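Local coordinates for 4-dehydrase (Streptomyces venezuelae, PDB 2PO3), which is a key enzyme of desosamine biosynthesis, probably acting as a pyridoxal-phosphate-dependent transaminase on a TDP-linked sugar, at residues S3-D7 / R385-L389; G13-F17 / K320-V324; R37-A41 / P52-E56. One frame throughout, in Å; residues are numbered along the deposited sequence.

Contact 1: S3-D7 / R385-L389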
ATOM      1  N   SER A   3     -48.284 -19.220  -1.699  1.00 83.87           N
ATOM      2  CA  SER A   3     -47.110 -18.727  -2.395  1.00 80.94           C
ATOM      3  C   SER A   3     -45.839 -19.129  -1.669  1.00 81.08           C
ATOM      4  O   SER A   3     -45.669 -18.898  -0.471  1.00 79.28           O
ATOM      5  CB  SER A   3     -47.161 -17.213  -2.603  1.00 83.99           C
ATOM      6  OG  SER A   3     -47.066 -16.878  -3.976  1.00 87.59           O
ATOM      7  N   ALA A   4     -44.929 -19.735  -2.420  1.00 74.94           N
ATOM      8  CA  ALA A   4     -43.671 -20.132  -1.842  1.00 69.78           C
ATOM      9  C   ALA A   4     -42.890 -18.836  -1.634  1.00 60.94           C
ATOM     10  O   ALA A   4     -41.823 -18.803  -1.013  1.00 58.11           O
ATOM     11  CB  ALA A   4     -42.938 -21.091  -2.776  1.00 67.94           C
ATOM     12  N   LEU A   5     -43.460 -17.746  -2.168  1.00 43.83           N
ATOM     13  CA  LEU A   5     -42.838 -16.434  -2.076  1.00 43.51           C
ATOM     14  C   LEU A   5     -42.910 -15.854  -0.688  1.00 48.45           C
ATOM     15  O   LEU A   5     -42.063 -15.063  -0.274  1.00 46.16           O
ATOM     16  CB  LEU A   5     -43.408 -15.370  -3.054  1.00 41.35           C
ATOM     17  CG  LEU A   5     -43.589 -15.767  -4.519  1.00 43.53           C
ATOM     18  CD1 LEU A   5     -43.536 -14.511  -5.381  1.00 40.86           C
ATOM     19  CD2 LEU A   5     -42.570 -16.799  -5.005  1.00 45.77           C
ATOM     20  N   SER A   6     -43.964 -16.230   0.017  1.00 47.21           N
ATOM     21  CA  SER A   6     -44.140 -15.701   1.354  1.00 47.47           C
ATOM     22  C   SER A   6     -43.226 -16.324   2.373  1.00 44.92           C
ATOM     23  O   SER A   6     -42.940 -15.730   3.415  1.00 54.47           O
ATOM     24  CB  SER A   6     -45.588 -15.660   1.764  1.00 56.34           C
ATOM     25  OG  SER A   6     -46.344 -15.810   0.579  1.00 82.72           O
ATOM     26  N   ASP A   7     -42.753 -17.520   2.067  1.00 34.03           N
ATOM     27  CA  ASP A   7     -41.834 -18.121   2.998  1.00 44.26           C
ATOM     28  C   ASP A   7     -40.501 -17.409   2.830  1.00 43.33           C
ATOM     29  O   ASP A   7     -39.572 -17.638   3.620  1.00 41.99           O
ATOM     30  CB  ASP A   7     -41.674 -19.628   2.773  1.00 53.87           C
ATOM     31  CG  ASP A   7     -43.008 -20.280   2.591  1.00 88.98           C
ATOM     32  OD1 ASP A   7     -44.058 -19.737   2.891  1.00 97.14           O
ATOM     33  OD2 ASP A   7     -42.920 -21.468   2.035  1.00 94.01           O
ATOM     34  N   ARG A 385     -40.388 -17.813 -11.160  1.00 27.68           N
ATOM     35  CA  ARG A 385     -41.510 -17.064 -10.613  1.00 28.46           C
ATOM     36  C   ARG A 385     -41.279 -15.569 -10.567  1.00 30.32           C
ATOM     37  O   ARG A 385     -42.007 -14.882  -9.841  1.00 25.61           O
ATOM     38  CB  ARG A 385     -41.911 -17.551  -9.225  1.00 34.95           C
ATOM     39  CG  ARG A 385     -41.971 -19.081  -9.097  1.00 53.06           C
ATOM     40  CD  ARG A 385     -43.367 -19.701  -9.214  1.00 56.51           C
ATOM     41  NE  ARG A 385     -44.422 -19.071  -8.407  1.00 77.65           N
ATOM     42  CZ  ARG A 385     -44.972 -19.596  -7.308  1.00 91.46           C
ATOM     43  NH1 ARG A 385     -44.587 -20.779  -6.804  1.00 99.59           N
ATOM     44  NH2 ARG A 385     -45.941 -18.910  -6.683  1.00 29.30           N
ATOM     45  N   GLY A 386     -40.279 -15.125 -11.352  1.00 24.69           N
ATOM     46  CA  GLY A 386     -39.814 -13.750 -11.485  1.00 31.28           C
ATOM     47  C   GLY A 386     -40.887 -12.680 -11.541  1.00 26.53           C
ATOM     48  O   GLY A 386     -40.922 -11.764 -10.711  1.00 26.70           O
ATOM     49  N   ARG A 387     -41.737 -12.867 -12.543  1.00 24.68           N
ATOM     50  CA  ARG A 387     -42.889 -12.043 -12.885  1.00 25.97           C
ATOM     51  C   ARG A 387     -43.782 -11.799 -11.661  1.00 29.14           C
ATOM     52  O   ARG A 387     -44.157 -10.661 -11.336  1.00 26.14           O
ATOM     53  CB  ARG A 387     -43.667 -12.681 -14.050  1.00 27.45           C
ATOM     54  CG  ARG A 387     -42.977 -12.481 -15.398  1.00 18.24           C
ATOM     55  CD  ARG A 387     -43.551 -13.262 -16.591  1.00 26.94           C
ATOM     56  NE  ARG A 387     -42.507 -13.725 -17.523  1.00 25.19           N
ATOM     57  CZ  ARG A 387     -41.841 -12.925 -18.378  1.00 23.21           C
ATOM     58  NH1 ARG A 387     -42.083 -11.617 -18.482  1.00 35.79           N
ATOM     59  NH2 ARG A 387     -40.909 -13.455 -19.177  1.00 45.06           N
ATOM     60  N   GLU A 388     -44.122 -12.875 -10.961  1.00 28.06           N
ATOM     61  CA  GLU A 388     -44.950 -12.726  -9.782  1.00 25.76           C
ATOM     62  C   GLU A 388     -44.161 -12.096  -8.632  1.00 29.75           C
ATOM     63  O   GLU A 388     -44.667 -11.282  -7.860  1.00 27.78           O
ATOM     64  CB  GLU A 388     -45.627 -14.067  -9.448  1.00 29.79           C
ATOM     65  CG  GLU A 388     -46.346 -14.130  -8.083  1.00 35.43           C
ATOM     66  CD  GLU A 388     -46.668 -15.542  -7.666  1.00 49.61           C
ATOM     67  OE1 GLU A 388     -46.842 -16.445  -8.460  1.00 44.67           O
ATOM     68  OE2 GLU A 388     -46.777 -15.694  -6.373  1.00 52.36           O
ATOM     69  N   LEU A 389     -42.889 -12.479  -8.540  1.00 24.07           N
ATOM     70  CA  LEU A 389     -42.005 -11.971  -7.510  1.00 22.11           C
ATOM     71  C   LEU A 389     -41.794 -10.481  -7.682  1.00 26.23           C
ATOM     72  O   LEU A 389     -41.823  -9.688  -6.742  1.00 25.06           O
ATOM     73  CB  LEU A 389     -40.676 -12.721  -7.597  1.00 27.11           C
ATOM     74  CG  LEU A 389     -39.996 -12.899  -6.252  1.00 32.44           C
ATOM     75  CD1 LEU A 389     -38.688 -13.670  -6.443  1.00 28.28           C
ATOM     76  CD2 LEU A 389     -39.756 -11.526  -5.647  1.00 22.11           C
TER
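L5 lays its isobutyl group across one side of helix 369-394, over L389 and the flanking R385 and E388. Its CD1 sits 3.7 Å from L389 CA and 4.0 Å from L389 CG, while its CD2 lies over one face of the R385 guanidinium, 4.3 Å from NH2. The two charged groups are themselves paired one helical turn apart: R385 NH2 donates to E388 OE1 at 3.2 Å in a salt bridge, and more weakly to E388 OE2 at 3.3 Å. Here the N-terminal arm and the last modelled helix meet on the fold type I aminotransferase scaffold expected for this family. F11 also packs on L5 and L389. On the arm, S6 N bonds to S3 O at 3.2 Å, closing a single turn around A4 and L5. S3 is poorly ordered; its OG comes within 2.7 Å of E388 OE2, but the angle is too poor for a hydrogen bond. S6 OG hydrogen-bonds to R392, one turn further along the helix.

Contact 2: G13-F17 / K320-V324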
ATOM      1  N   GLY A  13     -40.921 -13.641   5.366  1.00 36.44           N
ATOM      2  CA  GLY A  13     -40.950 -14.995   5.875  1.00 30.72           C
ATOM      3  C   GLY A  13     -39.704 -15.234   6.739  1.00 50.12           C
ATOM      4  O   GLY A  13     -38.903 -14.330   7.094  1.00 41.93           O
ATOM      5  N   PRO A  14     -39.555 -16.512   7.064  1.00 57.76           N
ATOM      6  CA  PRO A  14     -38.439 -16.972   7.858  1.00 56.92           C
ATOM      7  C   PRO A  14     -37.297 -17.333   6.902  1.00 67.42           C
ATOM      8  O   PRO A  14     -37.563 -17.997   5.882  1.00 62.99           O
ATOM      9  CB  PRO A  14     -38.950 -18.237   8.555  1.00 57.41           C
ATOM     10  CG  PRO A  14     -40.248 -18.645   7.865  1.00 65.85           C
ATOM     11  CD  PRO A  14     -40.619 -17.535   6.899  1.00 61.25           C
ATOM     12  N   ALA A  15     -36.059 -16.879   7.218  1.00 69.27           N
ATOM     13  CA  ALA A  15     -34.894 -17.172   6.380  1.00 68.85           C
ATOM     14  C   ALA A  15     -34.599 -18.645   6.555  1.00 72.35           C
ATOM     15  O   ALA A  15     -34.427 -19.145   7.677  1.00 78.47           O
ATOM     16  CB  ALA A  15     -33.675 -16.293   6.635  1.00 69.86           C
ATOM     17  N   ALA A  16     -34.586 -19.334   5.432  1.00 58.32           N
ATOM     18  CA  ALA A  16     -34.379 -20.763   5.424  1.00 61.94           C
ATOM     19  C   ALA A  16     -33.206 -21.355   6.198  1.00 62.67           C
ATOM     20  O   ALA A  16     -33.332 -22.442   6.776  1.00 57.00           O
ATOM     21  CB  ALA A  16     -34.502 -21.321   4.017  1.00 63.70           C
ATOM     22  N   PHE A  17     -32.069 -20.662   6.199  1.00 53.45           N
ATOM     23  CA  PHE A  17     -30.903 -21.175   6.876  1.00 44.76           C
ATOM     24  C   PHE A  17     -30.170 -20.182   7.740  1.00 54.92           C
ATOM     25  O   PHE A  17     -30.222 -18.967   7.522  1.00 67.02           O
ATOM     26  CB  PHE A  17     -29.913 -21.656   5.811  1.00 45.28           C
ATOM     27  CG  PHE A  17     -30.476 -22.749   4.959  1.00 45.41           C
ATOM     28  CD1 PHE A  17     -31.305 -22.468   3.871  1.00 50.55           C
ATOM     29  CD2 PHE A  17     -30.170 -24.079   5.254  1.00 49.50           C
ATOM     30  CE1 PHE A  17     -31.818 -23.509   3.094  1.00 56.00           C
ATOM     31  CE2 PHE A  17     -30.668 -25.128   4.478  1.00 57.57           C
ATOM     32  CZ  PHE A  17     -31.497 -24.835   3.394  1.00 56.35           C
ATOM     33  N   LYS A 320     -29.860 -12.050  -0.826  1.00 24.03           N
ATOM     34  CA  LYS A 320     -29.268 -11.459   0.330  1.00 22.19           C
ATOM     35  C   LYS A 320     -30.181 -11.661   1.525  1.00 30.37           C
ATOM     36  O   LYS A 320     -29.747 -11.901   2.648  1.00 27.50           O
ATOM     37  CB  LYS A 320     -29.031  -9.986   0.122  1.00 22.67           C
ATOM     38  CG  LYS A 320     -28.349  -9.382   1.336  1.00 39.18           C
ATOM     39  CD  LYS A 320     -27.458  -8.203   0.974  1.00 58.03           C
ATOM     40  CE  LYS A 320     -26.000  -8.378   1.384  1.00100.00           C
ATOM     41  NZ  LYS A 320     -25.116  -8.995   0.362  1.00 79.85           N
ATOM     42  N   ALA A 321     -31.478 -11.564   1.298  1.00 31.29           N
ATOM     43  CA  ALA A 321     -32.363 -11.759   2.430  1.00 28.64           C
ATOM     44  C   ALA A 321     -32.296 -13.169   3.002  1.00 31.31           C
ATOM     45  O   ALA A 321     -32.541 -13.435   4.182  1.00 37.34           O
ATOM     46  CB  ALA A 321     -33.797 -11.334   2.170  1.00 30.37           C
ATOM     47  N   GLU A 322     -31.948 -14.092   2.150  1.00 34.92           N
ATOM     48  CA  GLU A 322     -31.854 -15.471   2.580  1.00 30.43           C
ATOM     49  C   GLU A 322     -30.508 -15.810   3.190  1.00 30.73           C
ATOM     50  O   GLU A 322     -30.259 -16.968   3.513  1.00 39.62           O
ATOM     51  CB  GLU A 322     -32.142 -16.435   1.418  1.00 26.42           C
ATOM     52  CG  GLU A 322     -33.630 -16.482   1.038  1.00 54.22           C
ATOM     53  CD  GLU A 322     -34.521 -16.737   2.234  1.00 90.14           C
ATOM     54  OE1 GLU A 322     -34.306 -17.583   3.089  1.00 37.52           O
ATOM     55  OE2 GLU A 322     -35.546 -15.926   2.274  1.00 44.05           O
ATOM     56  N   GLY A 323     -29.654 -14.809   3.340  1.00 17.83           N
ATOM     57  CA  GLY A 323     -28.325 -15.042   3.911  1.00 23.36           C
ATOM     58  C   GLY A 323     -27.319 -15.536   2.860  1.00 31.07           C
ATOM     59  O   GLY A 323     -26.347 -16.235   3.157  1.00 30.95           O
ATOM     60  N   VAL A 324     -27.570 -15.180   1.615  1.00 21.67           N
ATOM     61  CA  VAL A 324     -26.720 -15.585   0.511  1.00 21.12           C
ATOM     62  C   VAL A 324     -26.263 -14.339  -0.163  1.00 23.01           C
ATOM     63  O   VAL A 324     -27.021 -13.699  -0.875  1.00 21.90           O
ATOM     64  CB  VAL A 324     -27.483 -16.392  -0.511  1.00 30.20           C
ATOM     65  CG1 VAL A 324     -26.506 -16.757  -1.630  1.00 30.99           C
ATOM     66  CG2 VAL A 324     -28.061 -17.658   0.128  1.00 28.70           C
TER
HETATM   67  O   HOH W   1     -31.955 -18.420   4.647  1.00 49.39           O
HETATM   68  O   HOH W   2     -28.711 -17.086   6.598  1.00 57.93           O
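E322 is the residue on which this contact turns. It lies just before G323, and although its CA-to-CB bond points sideways, m rotamers at chi1 and chi2 curl the carboxylate back to the arm 13-17. There E322 OE1 accepts a hydrogen bond from the backbone A16 N at 2.9 Å, with an angle of 157°. The second oxygen, OE2, is taken by the backbone amide of A9, so one carboxylate holds two points of the same arm.

A15 and A16 supply the opposing surface. A15 CA lies 3.4 Å from E322 OE1 and A15 CB 3.9 Å from A321 O; consistent with the small methyl, the CA atoms of A15 and E322 are 5.2 Å apart. A16 CB stands 3.9 Å from E322 OE1, and the next residue is reached through solvent. Water 1 accepts from F17 N at 2.7 Å and lies 2.5 Å from E322 O and 2.9 Å from E322 OE1; water 2 donates to F17 O at 2.6 Å and only weakly to E322 O at 3.5 Å.

E322 O also receives R374 of helix 369-394. Just beyond, G323 closes helix 312-321 in a Schellman motif, with positive phi and G323 N bonded to K320 O at 3.0 Å, and its backbone then pairs with L21. Because the arm answers the carboxylate with backbone amides, directly or through water, its hold here depends on the path of the main chain more than on side-chain chemistry.

Contact 3: R37-A41 / P52-E56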
ATOM      1  N   ARG A  37       6.235 -19.863   9.183  1.00 37.19           N
ATOM      2  CA  ARG A  37       6.656 -18.820   8.265  1.00 35.29           C
ATOM      3  C   ARG A  37       6.786 -17.503   9.034  1.00 31.82           C
ATOM      4  O   ARG A  37       7.796 -16.791   8.915  1.00 33.51           O
ATOM      5  CB  ARG A  37       5.744 -18.705   7.029  1.00 33.35           C
ATOM      6  CG  ARG A  37       6.169 -19.655   5.901  1.00 27.50           C
ATOM      7  CD  ARG A  37       5.361 -19.541   4.605  1.00 42.41           C
ATOM      8  NE  ARG A  37       5.793 -20.465   3.557  1.00 26.75           N
ATOM      9  CZ  ARG A  37       5.025 -21.428   3.040  1.00 34.70           C
ATOM     10  NH1 ARG A  37       3.765 -21.625   3.441  1.00 30.05           N
ATOM     11  NH2 ARG A  37       5.526 -22.228   2.094  1.00 30.02           N
ATOM     12  N   LEU A  38       5.767 -17.191   9.850  1.00 30.71           N
ATOM     13  CA  LEU A  38       5.773 -15.980  10.674  1.00 29.03           C
ATOM     14  C   LEU A  38       6.818 -16.048  11.783  1.00 35.25           C
ATOM     15  O   LEU A  38       7.483 -15.058  12.108  1.00 25.88           O
ATOM     16  CB  LEU A  38       4.427 -15.715  11.369  1.00 25.65           C
ATOM     17  CG  LEU A  38       3.280 -15.521  10.383  1.00 31.03           C
ATOM     18  CD1 LEU A  38       2.020 -15.087  11.115  1.00 19.35           C
ATOM     19  CD2 LEU A  38       3.700 -14.471   9.369  1.00 40.02           C
ATOM     20  N   ASP A  39       6.947 -17.220  12.386  1.00 32.49           N
ATOM     21  CA  ASP A  39       7.929 -17.381  13.450  1.00 32.50           C
ATOM     22  C   ASP A  39       9.317 -17.084  12.927  1.00 37.69           C
ATOM     23  O   ASP A  39      10.064 -16.280  13.483  1.00 40.66           O
ATOM     24  CB  ASP A  39       7.910 -18.814  13.993  1.00 34.80           C
ATOM     25  CG  ASP A  39       7.018 -18.835  15.186  1.00 54.32           C
ATOM     26  OD1 ASP A  39       6.873 -17.849  15.893  1.00 58.37           O
ATOM     27  OD2 ASP A  39       6.373 -19.967  15.336  1.00 82.03           O
ATOM     28  N   ARG A  40       9.634 -17.762  11.827  1.00 26.22           N
ATOM     29  CA  ARG A  40      10.903 -17.611  11.149  1.00 29.42           C
ATOM     30  C   ARG A  40      11.254 -16.129  10.843  1.00 45.51           C
ATOM     31  O   ARG A  40      12.393 -15.678  11.018  1.00 54.91           O
ATOM     32  CB  ARG A  40      10.907 -18.550   9.923  1.00 36.15           C
ATOM     33  CG  ARG A  40      12.028 -18.334   8.904  1.00 65.58           C
ATOM     34  CD  ARG A  40      11.781 -18.926   7.510  1.00100.00           C
ATOM     35  NE  ARG A  40      12.510 -18.235   6.440  1.00100.00           N
ATOM     36  CZ  ARG A  40      12.395 -18.504   5.133  1.00100.00           C
ATOM     37  NH1 ARG A  40      11.682 -19.559   4.665  1.00 90.12           N
ATOM     38  NH2 ARG A  40      13.193 -17.877   4.250  1.00 60.85           N
ATOM     39  N   ALA A  41      10.279 -15.333  10.393  1.00 39.36           N
ATOM     40  CA  ALA A  41      10.513 -13.938  10.062  1.00 35.17           C
ATOM     41  C   ALA A  41      10.702 -13.067  11.287  1.00 38.27           C
ATOM     42  O   ALA A  41      11.524 -12.152  11.308  1.00 38.34           O
ATOM     43  CB  ALA A  41       9.519 -13.394   9.038  1.00 35.38           C
ATOM     44  N   PRO A  52      13.413 -12.442   2.692  1.00 40.78           N
ATOM     45  CA  PRO A  52      13.369 -13.778   2.072  1.00 36.14           C
ATOM     46  C   PRO A  52      12.006 -14.363   1.683  1.00 35.64           C
ATOM     47  O   PRO A  52      11.926 -15.167   0.751  1.00 35.46           O
ATOM     48  CB  PRO A  52      14.041 -14.719   3.080  1.00 35.65           C
ATOM     49  CG  PRO A  52      14.249 -13.933   4.369  1.00 36.38           C
ATOM     50  CD  PRO A  52      14.053 -12.466   4.037  1.00 30.79           C
ATOM     51  N   LEU A  53      10.928 -14.011   2.395  1.00 33.80           N
ATOM     52  CA  LEU A  53       9.600 -14.549   2.054  1.00 27.17           C
ATOM     53  C   LEU A  53       9.118 -13.900   0.756  1.00 28.16           C
ATOM     54  O   LEU A  53       8.688 -14.552  -0.190  1.00 28.40           O
ATOM     55  CB  LEU A  53       8.627 -14.360   3.225  1.00 25.99           C
ATOM     56  CG  LEU A  53       9.084 -15.232   4.396  1.00 35.97           C
ATOM     57  CD1 LEU A  53       8.188 -15.055   5.612  1.00 36.59           C
ATOM     58  CD2 LEU A  53       9.135 -16.707   3.972  1.00 33.23           C
ATOM     59  N   VAL A  54       9.248 -12.574   0.700  1.00 18.34           N
ATOM     60  CA  VAL A  54       8.842 -11.887  -0.489  1.00 23.03           C
ATOM     61  C   VAL A  54       9.564 -12.446  -1.690  1.00 27.12           C
ATOM     62  O   VAL A  54       8.969 -12.725  -2.715  1.00 24.48           O
ATOM     63  CB  VAL A  54       9.126 -10.400  -0.343  1.00 24.55           C
ATOM     64  CG1 VAL A  54       8.999  -9.715  -1.696  1.00 28.95           C
ATOM     65  CG2 VAL A  54       8.153  -9.790   0.663  1.00 18.54           C
ATOM     66  N   ARG A  55      10.868 -12.600  -1.561  1.00 23.60           N
ATOM     67  CA  ARG A  55      11.648 -13.114  -2.671  1.00 27.54           C
ATOM     68  C   ARG A  55      11.165 -14.463  -3.104  1.00 26.16           C
ATOM     69  O   ARG A  55      11.083 -14.725  -4.285  1.00 25.41           O
ATOM     70  CB  ARG A  55      13.152 -13.177  -2.391  1.00 25.70           C
ATOM     71  CG  ARG A  55      13.749 -11.785  -2.306  1.00 31.51           C
ATOM     72  CD  ARG A  55      13.259 -10.926  -3.469  1.00 48.48           C
ATOM     73  NE  ARG A  55      14.204  -9.877  -3.783  1.00 62.29           N
ATOM     74  CZ  ARG A  55      13.915  -8.584  -3.750  1.00100.00           C
ATOM     75  NH1 ARG A  55      12.689  -8.145  -3.443  1.00100.00           N
ATOM     76  NH2 ARG A  55      14.894  -7.722  -4.042  1.00100.00           N
ATOM     77  N   GLU A  56      10.849 -15.308  -2.146  1.00 31.19           N
ATOM     78  CA  GLU A  56      10.347 -16.634  -2.485  1.00 38.24           C
ATOM     79  C   GLU A  56       9.035 -16.552  -3.265  1.00 32.88           C
ATOM     80  O   GLU A  56       8.812 -17.168  -4.318  1.00 36.21           O
ATOM     81  CB  GLU A  56      10.193 -17.514  -1.232  1.00 38.07           C
ATOM     82  CG  GLU A  56      10.013 -19.008  -1.572  1.00 32.10           C
ATOM     83  CD  GLU A  56       9.578 -19.814  -0.371  1.00 77.67           C
ATOM     84  OE1 GLU A  56       9.934 -19.541   0.767  1.00 48.53           O
ATOM     85  OE2 GLU A  56       8.758 -20.805  -0.664  1.00 82.75           O
TER
HETATM   86  O   HOH W   3       8.406 -20.197   2.825  1.00 44.06           O
HETATM   87  O   HOH W   4      12.024 -18.088   1.954  1.00 63.12           O
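Apolar packing centres on L53, which points from helix 52-65 at helix 31-44. Its CD1 reaches A41 CB at 4.0 Å and the backbone R37 O at 3.8 Å. The long side chain of R40 closes over the same leucine: L53 CD2 lies over one face of the guanidinium, 3.9 Å from R40 NH1, and R40 NH2 comes within 3.5 Å of P52 CB.

The segments belong to a helix-loop-helix. Their short axes run at 133° and approach to 11.7 Å, a spacing that side chains and water must fill. The linking loop, with Q45, W46, L47, S48 and N49, lines a pocket for the bound T4K, and the side chain of A41 lies about 9 Å from that ligand.

Charge is handled through water. E56 OE1 is 4.3 Å from R40 NH1, and E56 OE2 is 4.5 Å from R37 NH2, both beyond salt-bridge range. Water 3 accepts from R37 NE at 2.7 Å and donates to E56 OE1 at 2.6 Å; water 4 accepts from R40 NH2 at 2.6 Å and lies within bonding distance of E56 OE1, 2.8 Å, and P52 O, 3.2 Å.

Direct polar bonds tie the pair to helix 246-276, where R37 meets T254 and D257 and where E246 accepts from L53 N and V54 N. D39 turns to the second subunit, bonding to its R31 and Y35.

Contacts 1 and 2 attach successive parts of one N-terminal arm and touch each other, D7 O lying 3.4 Å from P14 CD; contact 2 is nested within the loop closed by contact 1. Their chemistry differs: 3-7 relies on a leucine over the last long helix, whereas contact 2, a surface contact, relies on a glutamate and ordered water. R374 of contact 1's helix 369-394 also bonds to E322 O in contact 2. Contact 3, centred about 54 Å from contact 1 across the chain centre, joins helices close in sequence. Like contact 1 it is partly buried around a leucine beside an arginine, but it alone of the three adjoins the second subunit.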